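Long-range contacts in designed helical repeat protein (Synthetic construct, PDB 5CWM), which has no known biological function and was designed computationally as a helical repeat protein: residues K8-L13 against R45-V50; V62-V67 against K105-L110; V119-V124 against R178-L183. All coordinates share one frame; numbering follows the deposited sequence.

Interaction 1 (K8-L13 against R45-V50)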
ATOM      1  N   LYS A   8      10.988  -3.316  15.545  1.00 74.35           N
ATOM      2  CA  LYS A   8      10.883  -4.685  16.034  1.00 78.89           C
ATOM      3  C   LYS A   8       9.759  -4.811  17.061  1.00 81.03           C
ATOM      4  O   LYS A   8       9.125  -5.862  17.178  1.00 76.21           O
ATOM      5  CB  LYS A   8      12.212  -5.149  16.636  1.00 86.14           C
ATOM      6  CG  LYS A   8      13.319  -5.333  15.609  1.00 89.53           C
ATOM      7  CD  LYS A   8      14.560  -5.960  16.224  1.00 93.11           C
ATOM      8  CE  LYS A   8      15.167  -5.065  17.292  1.00 94.69           C
ATOM      9  NZ  LYS A   8      16.398  -5.666  17.879  1.00 99.53           N
ATOM     10  N   ARG A   9       9.513  -3.730  17.797  1.00 87.84           N
ATOM     11  CA  ARG A   9       8.396  -3.671  18.734  1.00 93.16           C
ATOM     12  C   ARG A   9       7.067  -3.797  17.997  1.00 90.63           C
ATOM     13  O   ARG A   9       6.216  -4.615  18.359  1.00 97.42           O
ATOM     14  CB  ARG A   9       8.435  -2.366  19.534  1.00101.53           C
ATOM     15  CG  ARG A   9       8.988  -2.503  20.943  1.00112.84           C
ATOM     16  CD  ARG A   9       7.893  -2.896  21.919  1.00119.84           C
ATOM     17  NE  ARG A   9       6.823  -1.903  21.953  1.00121.00           N
ATOM     18  CZ  ARG A   9       5.735  -1.999  22.713  1.00124.49           C
ATOM     19  NH1 ARG A   9       5.569  -3.046  23.509  1.00128.98           N
ATOM     20  NH2 ARG A   9       4.815  -1.045  22.677  1.00124.34           N
ATOM     21  N   VAL A  10       6.900  -2.984  16.959  1.00 82.23           N
ATOM     22  CA  VAL A  10       5.694  -3.017  16.141  1.00 71.77           C
ATOM     23  C   VAL A  10       5.502  -4.395  15.513  1.00 66.83           C
ATOM     24  O   VAL A  10       4.395  -4.938  15.518  1.00 65.98           O
ATOM     25  CB  VAL A  10       5.736  -1.950  15.029  1.00 64.64           C
ATOM     26  CG1 VAL A  10       4.501  -2.049  14.146  1.00 62.92           C
ATOM     27  CG2 VAL A  10       5.851  -0.560  15.634  1.00 60.81           C
ATOM     28  N   GLU A  11       6.585  -4.956  14.985  1.00 67.14           N
ATOM     29  CA  GLU A  11       6.550  -6.288  14.386  1.00 69.75           C
ATOM     30  C   GLU A  11       6.103  -7.336  15.399  1.00 67.58           C
ATOM     31  O   GLU A  11       5.290  -8.209  15.086  1.00 56.13           O
ATOM     32  CB  GLU A  11       7.924  -6.661  13.823  1.00 82.46           C
ATOM     33  CG  GLU A  11       8.367  -5.823  12.636  1.00 91.50           C
ATOM     34  CD  GLU A  11       9.816  -6.069  12.259  1.00104.03           C
ATOM     35  OE1 GLU A  11      10.465  -6.915  12.908  1.00114.33           O
ATOM     36  OE2 GLU A  11      10.305  -5.416  11.314  1.00105.19           O
ATOM     37  N   LYS A  12       6.635  -7.241  16.613  1.00 71.88           N
ATOM     38  CA  LYS A  12       6.277  -8.176  17.673  1.00 76.72           C
ATOM     39  C   LYS A  12       4.807  -8.029  18.047  1.00 69.72           C
ATOM     40  O   LYS A  12       4.133  -9.016  18.343  1.00 67.43           O
ATOM     41  CB  LYS A  12       7.157  -7.966  18.906  1.00 88.82           C
ATOM     42  CG  LYS A  12       6.891  -8.970  20.018  1.00100.93           C
ATOM     43  CD  LYS A  12       7.663  -8.632  21.280  1.00113.78           C
ATOM     44  CE  LYS A  12       7.327  -9.605  22.396  1.00125.72           C
ATOM     45  NZ  LYS A  12       5.863  -9.646  22.666  1.00128.13           N
ATOM     46  N   LEU A  13       4.313  -6.794  18.035  1.00 66.71           N
ATOM     47  CA  LEU A  13       2.901  -6.546  18.307  1.00 65.95           C
ATOM     48  C   LEU A  13       2.026  -7.168  17.225  1.00 63.13           C
ATOM     49  O   LEU A  13       0.970  -7.732  17.515  1.00 61.04           O
ATOM     50  CB  LEU A  13       2.623  -5.045  18.413  1.00 66.84           C
ATOM     51  CG  LEU A  13       3.158  -4.333  19.655  1.00 71.51           C
ATOM     52  CD1 LEU A  13       2.697  -2.885  19.678  1.00 70.66           C
ATOM     53  CD2 LEU A  13       2.726  -5.057  20.921  1.00 73.50           C
ATOM     54  N   ARG A  45      -0.647   2.246  15.352  1.00 69.77           N
ATOM     55  CA  ARG A  45      -0.383   3.533  15.991  1.00 79.39           C
ATOM     56  C   ARG A  45       1.115   3.772  16.159  1.00 81.90           C
ATOM     57  O   ARG A  45       1.659   4.778  15.683  1.00 80.76           O
ATOM     58  CB  ARG A  45      -1.078   3.611  17.353  1.00 88.39           C
ATOM     59  CG  ARG A  45      -2.230   4.603  17.411  1.00 96.35           C
ATOM     60  CD  ARG A  45      -3.576   3.898  17.491  1.00102.57           C
ATOM     61  NE  ARG A  45      -3.715   3.121  18.719  1.00109.00           N
ATOM     62  CZ  ARG A  45      -4.834   2.508  19.092  1.00114.82           C
ATOM     63  NH1 ARG A  45      -5.919   2.582  18.335  1.00115.50           N
ATOM     64  NH2 ARG A  45      -4.869   1.822  20.227  1.00120.28           N
ATOM     65  N   GLU A  46       1.777   2.834  16.833  1.00 84.84           N
ATOM     66  CA  GLU A  46       3.216   2.921  17.053  1.00 84.87           C
ATOM     67  C   GLU A  46       3.969   3.022  15.731  1.00 77.08           C
ATOM     68  O   GLU A  46       4.929   3.785  15.613  1.00 79.48           O
ATOM     69  CB  GLU A  46       3.710   1.713  17.851  1.00 91.52           C
ATOM     70  CG  GLU A  46       3.097   1.596  19.236  1.00 99.48           C
ATOM     71  CD  GLU A  46       3.695   0.461  20.040  1.00107.74           C
ATOM     72  OE1 GLU A  46       4.663  -0.165  19.558  1.00111.07           O
ATOM     73  OE2 GLU A  46       3.199   0.192  21.155  1.00114.08           O
ATOM     74  N   ALA A  47       3.520   2.259  14.738  1.00 72.47           N
ATOM     75  CA  ALA A  47       4.122   2.292  13.409  1.00 69.67           C
ATOM     76  C   ALA A  47       4.043   3.690  12.801  1.00 70.43           C
ATOM     77  O   ALA A  47       5.033   4.201  12.267  1.00 69.48           O
ATOM     78  CB  ALA A  47       3.449   1.281  12.498  1.00 52.67           C
ATOM     79  N   LYS A  48       2.867   4.307  12.887  1.00 70.96           N
ATOM     80  CA  LYS A  48       2.687   5.652  12.355  1.00 76.44           C
ATOM     81  C   LYS A  48       3.551   6.653  13.114  1.00 80.32           C
ATOM     82  O   LYS A  48       4.064   7.604  12.526  1.00 79.93           O
ATOM     83  CB  LYS A  48       1.219   6.080  12.410  1.00 78.60           C
ATOM     84  CG  LYS A  48       0.971   7.446  11.783  1.00 85.01           C
ATOM     85  CD  LYS A  48      -0.486   7.866  11.864  1.00 88.25           C
ATOM     86  CE  LYS A  48      -0.683   9.245  11.252  1.00 89.69           C
ATOM     87  NZ  LYS A  48      -2.104   9.684  11.301  1.00 90.08           N
ATOM     88  N   LYS A  49       3.712   6.439  14.418  1.00 86.42           N
ATOM     89  CA  LYS A  49       4.605   7.283  15.209  1.00 93.88           C
ATOM     90  C   LYS A  49       6.042   7.182  14.695  1.00 98.01           C
ATOM     91  O   LYS A  49       6.725   8.198  14.508  1.00110.21           O
ATOM     92  CB  LYS A  49       4.541   6.901  16.687  1.00 98.09           C
ATOM     93  CG  LYS A  49       3.185   7.138  17.332  1.00100.35           C
ATOM     94  CD  LYS A  49       3.162   6.645  18.769  1.00105.02           C
ATOM     95  CE  LYS A  49       1.785   6.818  19.388  1.00105.60           C
ATOM     96  NZ  LYS A  49       1.731   6.274  20.773  1.00109.85           N
ATOM     97  N   VAL A  50       6.486   5.949  14.462  1.00 90.04           N
ATOM     98  CA  VAL A  50       7.819   5.690  13.924  1.00 85.68           C
ATOM     99  C   VAL A  50       8.003   6.370  12.569  1.00 82.67           C
ATOM    100  O   VAL A  50       9.056   6.943  12.290  1.00 83.33           O
ATOM    101  CB  VAL A  50       8.084   4.175  13.781  1.00 81.72           C
ATOM    102  CG1 VAL A  50       9.416   3.926  13.095  1.00 83.42           C
ATOM    103  CG2 VAL A  50       8.057   3.500  15.142  1.00 81.33           C
TER

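Interaction 2 (V62-V67 against K105-L110)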
ATOM      1  N   VAL A  62      13.342   3.445   7.265  1.00107.10           N
ATOM      2  CA  VAL A  62      12.555   3.252   8.477  1.00104.08           C
ATOM      3  C   VAL A  62      11.091   3.596   8.224  1.00100.33           C
ATOM      4  O   VAL A  62      10.182   2.887   8.667  1.00104.32           O
ATOM      5  CB  VAL A  62      13.093   4.112   9.637  1.00108.52           C
ATOM      6  CG1 VAL A  62      12.325   3.827  10.914  1.00111.63           C
ATOM      7  CG2 VAL A  62      14.579   3.859   9.838  1.00112.91           C
ATOM      8  N   ALA A  63      10.877   4.689   7.500  1.00 94.09           N
ATOM      9  CA  ALA A  63       9.540   5.126   7.120  1.00 86.43           C
ATOM     10  C   ALA A  63       8.817   4.054   6.311  1.00 76.92           C
ATOM     11  O   ALA A  63       7.674   3.695   6.611  1.00 76.44           O
ATOM     12  CB  ALA A  63       9.619   6.424   6.331  1.00 84.18           C
ATOM     13  N   LEU A  64       9.498   3.545   5.288  1.00 75.25           N
ATOM     14  CA  LEU A  64       8.946   2.510   4.422  1.00 68.96           C
ATOM     15  C   LEU A  64       8.571   1.265   5.216  1.00 68.80           C
ATOM     16  O   LEU A  64       7.478   0.717   5.050  1.00 68.77           O
ATOM     17  CB  LEU A  64       9.943   2.147   3.321  1.00 70.28           C
ATOM     18  CG  LEU A  64       9.522   1.033   2.361  1.00 68.59           C
ATOM     19  CD1 LEU A  64       8.287   1.440   1.572  1.00 64.28           C
ATOM     20  CD2 LEU A  64      10.666   0.673   1.429  1.00 71.50           C
ATOM     21  N   ARG A  65       9.484   0.825   6.079  1.00 72.32           N
ATOM     22  CA  ARG A  65       9.234  -0.335   6.927  1.00 73.63           C
ATOM     23  C   ARG A  65       8.006  -0.107   7.805  1.00 65.99           C
ATOM     24  O   ARG A  65       7.155  -0.989   7.947  1.00 63.22           O
ATOM     25  CB  ARG A  65      10.455  -0.642   7.798  1.00 84.99           C
ATOM     26  CG  ARG A  65      10.924  -2.086   7.719  1.00 94.34           C
ATOM     27  CD  ARG A  65       9.785  -3.052   8.003  1.00102.36           C
ATOM     28  NE  ARG A  65      10.171  -4.441   7.772  1.00113.32           N
ATOM     29  CZ  ARG A  65       9.314  -5.456   7.740  1.00122.07           C
ATOM     30  NH1 ARG A  65       9.752  -6.689   7.523  1.00132.87           N
ATOM     31  NH2 ARG A  65       8.018  -5.239   7.919  1.00119.71           N
ATOM     32  N   ALA A  66       7.915   1.088   8.380  1.00 66.39           N
ATOM     33  CA  ALA A  66       6.792   1.444   9.239  1.00 62.41           C
ATOM     34  C   ALA A  66       5.467   1.382   8.484  1.00 59.79           C
ATOM     35  O   ALA A  66       4.486   0.819   8.976  1.00 57.88           O
ATOM     36  CB  ALA A  66       6.997   2.831   9.828  1.00 63.85           C
ATOM     37  N   VAL A  67       5.443   1.954   7.285  1.00 59.87           N
ATOM     38  CA  VAL A  67       4.209   2.026   6.511  1.00 60.71           C
ATOM     39  C   VAL A  67       3.790   0.659   5.971  1.00 60.06           C
ATOM     40  O   VAL A  67       2.600   0.343   5.936  1.00 60.22           O
ATOM     41  CB  VAL A  67       4.341   3.032   5.350  1.00 62.00           C
ATOM     42  CG1 VAL A  67       3.101   3.011   4.472  1.00 61.15           C
ATOM     43  CG2 VAL A  67       4.560   4.425   5.905  1.00 65.12           C
ATOM     44  N   LYS A 105       2.424   7.482   0.392  1.00 67.01           N
ATOM     45  CA  LYS A 105       2.712   8.654  -0.433  1.00 69.68           C
ATOM     46  C   LYS A 105       3.710   9.578   0.268  1.00 70.58           C
ATOM     47  O   LYS A 105       4.610  10.139  -0.367  1.00 71.00           O
ATOM     48  CB  LYS A 105       1.428   9.417  -0.765  1.00 72.05           C
ATOM     49  CG  LYS A 105       1.649  10.614  -1.679  1.00 79.18           C
ATOM     50  CD  LYS A 105       0.356  11.358  -1.965  1.00 83.41           C
ATOM     51  CE  LYS A 105       0.606  12.563  -2.859  1.00 86.90           C
ATOM     52  NZ  LYS A 105      -0.645  13.321  -3.132  1.00 91.83           N
ATOM     53  N   ARG A 106       3.547   9.730   1.580  1.00 71.18           N
ATOM     54  CA  ARG A 106       4.471  10.534   2.375  1.00 77.19           C
ATOM     55  C   ARG A 106       5.873   9.927   2.355  1.00 81.10           C
ATOM     56  O   ARG A 106       6.876  10.647   2.328  1.00 91.48           O
ATOM     57  CB  ARG A 106       3.962  10.673   3.812  1.00 78.46           C
ATOM     58  CG  ARG A 106       2.682  11.491   3.923  1.00 81.26           C
ATOM     59  CD  ARG A 106       2.026  11.354   5.290  1.00 84.45           C
ATOM     60  NE  ARG A 106       2.804  11.986   6.353  1.00 90.72           N
ATOM     61  CZ  ARG A 106       2.386  12.106   7.610  1.00 95.54           C
ATOM     62  NH1 ARG A 106       1.195  11.641   7.961  1.00 94.31           N
ATOM     63  NH2 ARG A 106       3.156  12.694   8.516  1.00103.99           N
ATOM     64  N   VAL A 107       5.939   8.599   2.360  1.00 73.59           N
ATOM     65  CA  VAL A 107       7.212   7.903   2.210  1.00 71.15           C
ATOM     66  C   VAL A 107       7.815   8.200   0.841  1.00 72.08           C
ATOM     67  O   VAL A 107       9.021   8.420   0.718  1.00 74.02           O
ATOM     68  CB  VAL A 107       7.052   6.378   2.392  1.00 67.35           C
ATOM     69  CG1 VAL A 107       8.234   5.628   1.794  1.00 66.67           C
ATOM     70  CG2 VAL A 107       6.901   6.045   3.859  1.00 65.12           C
ATOM     71  N   LEU A 108       6.964   8.218  -0.181  1.00 73.32           N
ATOM     72  CA  LEU A 108       7.403   8.540  -1.535  1.00 78.97           C
ATOM     73  C   LEU A 108       8.039   9.924  -1.594  1.00 81.50           C
ATOM     74  O   LEU A 108       9.164  10.078  -2.075  1.00 82.86           O
ATOM     75  CB  LEU A 108       6.228   8.457  -2.514  1.00 82.03           C
ATOM     76  CG  LEU A 108       6.464   8.841  -3.979  1.00 91.42           C
ATOM     77  CD1 LEU A 108       5.617   7.967  -4.873  1.00 99.38           C
ATOM     78  CD2 LEU A 108       6.142  10.307  -4.240  1.00 91.40           C
ATOM     79  N   GLU A 109       7.317  10.929  -1.108  1.00 85.61           N
ATOM     80  CA  GLU A 109       7.809  12.300  -1.179  1.00 93.64           C
ATOM     81  C   GLU A 109       9.044  12.490  -0.296  1.00 93.03           C
ATOM     82  O   GLU A 109       9.934  13.276  -0.628  1.00 96.93           O
ATOM     83  CB  GLU A 109       6.707  13.294  -0.796  1.00100.29           C
ATOM     84  CG  GLU A 109       6.211  13.186   0.634  1.00105.53           C
ATOM     85  CD  GLU A 109       4.927  13.956   0.866  1.00113.34           C
ATOM     86  OE1 GLU A 109       4.235  14.272  -0.126  1.00112.42           O
ATOM     87  OE2 GLU A 109       4.608  14.243   2.039  1.00118.26           O
ATOM     88  N   LEU A 110       9.106  11.757   0.814  1.00 88.33           N
ATOM     89  CA  LEU A 110      10.293  11.790   1.665  1.00 88.58           C
ATOM     90  C   LEU A 110      11.493  11.224   0.914  1.00 91.23           C
ATOM     91  O   LEU A 110      12.612  11.726   1.037  1.00 93.85           O
ATOM     92  CB  LEU A 110      10.065  11.005   2.959  1.00 83.62           C
ATOM     93  CG  LEU A 110      11.252  10.978   3.927  1.00 82.90           C
ATOM     94  CD1 LEU A 110      11.580  12.382   4.415  1.00 85.64           C
ATOM     95  CD2 LEU A 110      10.986  10.046   5.100  1.00 80.58           C
TER

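Interaction 3 (V119-V124 against R178-L183)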
ATOM      1  N   VAL A 119      13.519   3.350  -2.576  1.00 95.76           N
ATOM      2  CA  VAL A 119      12.513   3.483  -1.529  1.00 95.35           C
ATOM      3  C   VAL A 119      11.212   4.058  -2.087  1.00 97.64           C
ATOM      4  O   VAL A 119      10.123   3.658  -1.677  1.00104.77           O
ATOM      5  CB  VAL A 119      13.026   4.370  -0.373  1.00 94.01           C
ATOM      6  CG1 VAL A 119      11.922   4.637   0.640  1.00 93.72           C
ATOM      7  CG2 VAL A 119      14.217   3.710   0.304  1.00 95.19           C
ATOM      8  N   ALA A 120      11.331   4.986  -3.031  1.00 96.94           N
ATOM      9  CA  ALA A 120      10.163   5.562  -3.690  1.00 93.93           C
ATOM     10  C   ALA A 120       9.424   4.504  -4.504  1.00 93.47           C
ATOM     11  O   ALA A 120       8.192   4.420  -4.471  1.00 91.20           O
ATOM     12  CB  ALA A 120      10.574   6.727  -4.576  1.00 95.47           C
ATOM     13  N   LEU A 121      10.190   3.701  -5.237  1.00 95.60           N
ATOM     14  CA  LEU A 121       9.639   2.609  -6.030  1.00 98.72           C
ATOM     15  C   LEU A 121       8.872   1.630  -5.147  1.00 94.15           C
ATOM     16  O   LEU A 121       7.721   1.282  -5.432  1.00 98.00           O
ATOM     17  CB  LEU A 121      10.756   1.883  -6.779  1.00108.12           C
ATOM     18  CG  LEU A 121      10.355   0.724  -7.690  1.00114.06           C
ATOM     19  CD1 LEU A 121       9.539   1.225  -8.870  1.00118.10           C
ATOM     20  CD2 LEU A 121      11.590  -0.025  -8.162  1.00121.30           C
ATOM     21  N   ARG A 122       9.518   1.196  -4.068  1.00 87.80           N
ATOM     22  CA  ARG A 122       8.891   0.293  -3.109  1.00 81.40           C
ATOM     23  C   ARG A 122       7.660   0.932  -2.475  1.00 77.07           C
ATOM     24  O   ARG A 122       6.710   0.242  -2.107  1.00 79.90           O
ATOM     25  CB  ARG A 122       9.888  -0.116  -2.025  1.00 83.33           C
ATOM     26  CG  ARG A 122      11.048  -0.961  -2.527  1.00 90.26           C
ATOM     27  CD  ARG A 122      10.556  -2.246  -3.175  1.00 97.30           C
ATOM     28  NE  ARG A 122       9.530  -2.903  -2.372  1.00101.85           N
ATOM     29  CZ  ARG A 122       9.782  -3.679  -1.323  1.00109.81           C
ATOM     30  NH1 ARG A 122      11.032  -3.894  -0.939  1.00114.09           N
ATOM     31  NH2 ARG A 122       8.781  -4.235  -0.653  1.00111.24           N
ATOM     32  N   ALA A 123       7.686   2.255  -2.350  1.00 72.36           N
ATOM     33  CA  ALA A 123       6.557   2.994  -1.804  1.00 64.83           C
ATOM     34  C   ALA A 123       5.371   2.916  -2.754  1.00 63.26           C
ATOM     35  O   ALA A 123       4.240   2.697  -2.325  1.00 60.96           O
ATOM     36  CB  ALA A 123       6.938   4.443  -1.538  1.00 61.86           C
ATOM     37  N   VAL A 124       5.633   3.087  -4.048  1.00 65.89           N
ATOM     38  CA  VAL A 124       4.576   2.977  -5.049  1.00 71.45           C
ATOM     39  C   VAL A 124       4.022   1.556  -5.102  1.00 71.11           C
ATOM     40  O   VAL A 124       2.805   1.359  -5.174  1.00 69.36           O
ATOM     41  CB  VAL A 124       5.068   3.380  -6.448  1.00 74.97           C
ATOM     42  CG1 VAL A 124       3.929   3.300  -7.453  1.00 79.48           C
ATOM     43  CG2 VAL A 124       5.629   4.777  -6.417  1.00 75.94           C
ATOM     44  N   ARG A 178      12.822   1.598 -15.499  1.00116.85           N
ATOM     45  CA  ARG A 178      12.238   0.490 -16.244  1.00122.67           C
ATOM     46  C   ARG A 178      11.310  -0.325 -15.350  1.00119.33           C
ATOM     47  O   ARG A 178      10.216  -0.718 -15.761  1.00116.43           O
ATOM     48  CB  ARG A 178      13.332  -0.406 -16.823  1.00131.01           C
ATOM     49  CG  ARG A 178      12.813  -1.492 -17.750  1.00138.87           C
ATOM     50  CD  ARG A 178      13.826  -2.611 -17.910  1.00149.34           C
ATOM     51  NE  ARG A 178      14.127  -3.250 -16.631  1.00152.71           N
ATOM     52  CZ  ARG A 178      13.396  -4.219 -16.091  1.00154.21           C
ATOM     53  NH1 ARG A 178      12.316  -4.665 -16.717  1.00157.39           N
ATOM     54  NH2 ARG A 178      13.744  -4.742 -14.923  1.00152.55           N
ATOM     55  N   ARG A 179      11.755  -0.571 -14.121  1.00120.24           N
ATOM     56  CA  ARG A 179      10.946  -1.294 -13.148  1.00119.45           C
ATOM     57  C   ARG A 179       9.697  -0.491 -12.797  1.00105.37           C
ATOM     58  O   ARG A 179       8.645  -1.056 -12.498  1.00101.13           O
ATOM     59  CB  ARG A 179      11.763  -1.600 -11.890  1.00132.00           C
ATOM     60  CG  ARG A 179      11.009  -2.387 -10.829  1.00141.87           C
ATOM     61  CD  ARG A 179      10.469  -3.696 -11.380  1.00154.15           C
ATOM     62  NE  ARG A 179       9.710  -4.438 -10.378  1.00156.61           N
ATOM     63  CZ  ARG A 179       8.404  -4.296 -10.174  1.00155.00           C
ATOM     64  NH1 ARG A 179       7.705  -3.439 -10.904  1.00156.84           N
ATOM     65  NH2 ARG A 179       7.797  -5.014  -9.238  1.00152.60           N
ATOM     66  N   ALA A 180       9.818   0.832 -12.844  1.00 98.49           N
ATOM     67  CA  ALA A 180       8.684   1.714 -12.599  1.00 89.42           C
ATOM     68  C   ALA A 180       7.677   1.597 -13.735  1.00 89.60           C
ATOM     69  O   ALA A 180       6.468   1.640 -13.510  1.00 87.48           O
ATOM     70  CB  ALA A 180       9.147   3.154 -12.436  1.00 86.11           C
ATOM     71  N   VAL A 181       8.180   1.448 -14.957  1.00 91.84           N
ATOM     72  CA  VAL A 181       7.315   1.208 -16.106  1.00 92.92           C
ATOM     73  C   VAL A 181       6.608  -0.136 -15.948  1.00 93.23           C
ATOM     74  O   VAL A 181       5.413  -0.263 -16.238  1.00 89.51           O
ATOM     75  CB  VAL A 181       8.105   1.233 -17.429  1.00 95.62           C
ATOM     76  CG1 VAL A 181       7.215   0.824 -18.595  1.00 98.01           C
ATOM     77  CG2 VAL A 181       8.691   2.612 -17.664  1.00 94.48           C
ATOM     78  N   GLU A 182       7.350  -1.132 -15.470  1.00100.00           N
ATOM     79  CA  GLU A 182       6.778  -2.441 -15.174  1.00108.42           C
ATOM     80  C   GLU A 182       5.686  -2.321 -14.114  1.00108.04           C
ATOM     81  O   GLU A 182       4.716  -3.081 -14.110  1.00111.38           O
ATOM     82  CB  GLU A 182       7.864  -3.411 -14.707  1.00116.94           C
ATOM     83  CG  GLU A 182       8.889  -3.758 -15.776  1.00131.23           C
ATOM     84  CD  GLU A 182       8.301  -4.589 -16.899  1.00143.47           C
ATOM     85  OE1 GLU A 182       7.313  -5.313 -16.651  1.00148.37           O
ATOM     86  OE2 GLU A 182       8.825  -4.518 -18.031  1.00150.14           O
ATOM     87  N   LEU A 183       5.852  -1.354 -13.219  1.00105.65           N
ATOM     88  CA  LEU A 183       4.867  -1.083 -12.184  1.00100.77           C
ATOM     89  C   LEU A 183       3.616  -0.466 -12.808  1.00 98.37           C
ATOM     90  O   LEU A 183       2.489  -0.826 -12.454  1.00 96.11           O
ATOM     91  CB  LEU A 183       5.461  -0.154 -11.123  1.00101.79           C
ATOM     92  CG  LEU A 183       4.941  -0.209  -9.686  1.00101.41           C
ATOM     93  CD1 LEU A 183       5.889   0.552  -8.779  1.00100.49           C
ATOM     94  CD2 LEU A 183       3.541   0.363  -9.585  1.00104.33           C
TER

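Interaction 1 (K8-L13 against R45-V50)
Arg9 reaches from helix 3-27 to Glu46 of helix 30-57 and forms a salt bridge with it. Arg9 NH2 lies 2.5 Å from Glu46 OE2, which sits at the guanidinium edge, near its plane. The guanidinium and carboxylate planes are tilted by only 22°. The bent arginine chain meets a glutamate that runs extended beyond CG, which brings the carboxylate across to it.

Val10 follows and is buried, as is its partner Ala47. Val10 CG2 packs on Glu46 CB at 3.8 Å and also meets the backbone N of Ala47. Its CG1, anti to the backbone N (chi1 177°), touches Ala47 CB at 3.9 Å. The small alanine side chain is consistent with the close approach of the backbones, Val10 CA being 6.2 Å from Ala47 CA. Helices 3-27 and 30-57, the first two of the chain, form an antiparallel hairpin. The axes of the two segments come within 9.4 Å at 160°. Helix 60-84 lies against them, with Leu69 touching Val10 and Val70 touching Ala47.

Leu13 comes one turn after Arg9. Its CD1 lies 3.4 Å from Glu46 OE1, the leucine running roughly perpendicular to the glutamate chain. The same methyl lies over one face of the Arg9 guanidinium, offset toward the rim. An alanine in place of Glu46 would probably leave the Arg9 charge without this mate and open a gap beside Leu13 CD1.

Interaction 2 (V62-V67 against K105-L110)
Val107 points its two methyls into helix 60-84. CG1 is anti to the backbone N (chi1 161°) and lies by the Leu64 side chain. CG2 meets Ala63 and Val67 and also lies near the backbone N of Leu64. The closest pair is Val107 CG2 with Val67 CG2, at 3.5 Å. These two valines lie alongside each other, pointing opposite ways. Ala63 CB also packs on Val107 CG2, at 3.7 Å. Leu64 is set crosswise to Val107, at about a right angle, with its CB 4.2 Å from Val107 CG1.

One turn after Val107, Leu110 extends the contact. Its CD2 reaches Ala63 CB at 4.1 Å. Ala63 CB therefore touches both Val107 and Leu110.

The two helices are antiparallel, with segment axes 9.5 Å apart at 169°. They form a helical hairpin inside the repeat array. Leu51 of helix 30-57 touches Ala63, Val67 and Val107 from one neighbouring helix. Ala123 of helix 117-141 touches Val107 from another.

No hydrogen bond or salt bridge joins the two segments. The side chains that meet are all apolar, so the hold probably rests on the fit of their methyl groups and on the burial of most of them.

Interaction 3 (V119-V124 against R178-L183)
Leu183 of helix 174-198 packs its CD1 between Leu121 and Val124 of helix 117-141. This is the tight, buried part of the contact. Leu183 CD1 lies 3.6 Å from Val124 CG1 and 3.7 Å from Leu121 CD1. Leu183 CD2 reaches the same Val124 methyl, also at 3.6 Å. The side chains of Leu121 and Leu183 come from opposite sides and pass next to each other. Leu121 CD1 continues onto Ala180, where it lies 3.9 Å from CA and 4.1 Å from CB.

The other methyl of Leu121 turns to the more exposed side. CD2 packs on the aliphatic start of Arg179, 3.6 Å from its CG, with the leucine lying across the arginine chain. Arg179 CG is anti to the backbone N (chi1 -178°), and the chain then bends at chi2. Its charged end makes a weak, long ion pair with Glu125, just beyond the first segment.

The two segments run nearly parallel, 6° apart, with axes 10.7 Å from each other at closest approach. Their helices are not sequence neighbours: helix 144-170 comes between them in the chain and touches both Val124 and Val181. As expected when helical hairpins stack side by side, helices two apart in the chain run parallel here.

Across the two segments the chemistry is almost entirely hydrocarbon. The hold is therefore probably hydrophobic, with Arg179 adding its methylenes to the packing, while the weak ion pair to Glu125 is likely to contribute little.

From the N terminus, interaction 1 closes the first hairpin, joining helix 3-27 to helix 30-57. Interaction 2 then closes the hairpin of helices 60-84 and 87-114. Interaction 3 spans more sequence. It skips helix 144-170 and ties helix 117-141 to helix 174-198. The three follow in series, with no nesting or crossing. Interactions 1 and 2 touch where Val50 packs on Val62 and Ala47 on Ala66. Interactions 2 and 3 touch through Leu108 with Val124 and Val107 with Ala123. Interactions 1 and 3 do not touch, with centres about 25 Å apart. Interaction 2 therefore links the N-terminal hairpin to the later helices.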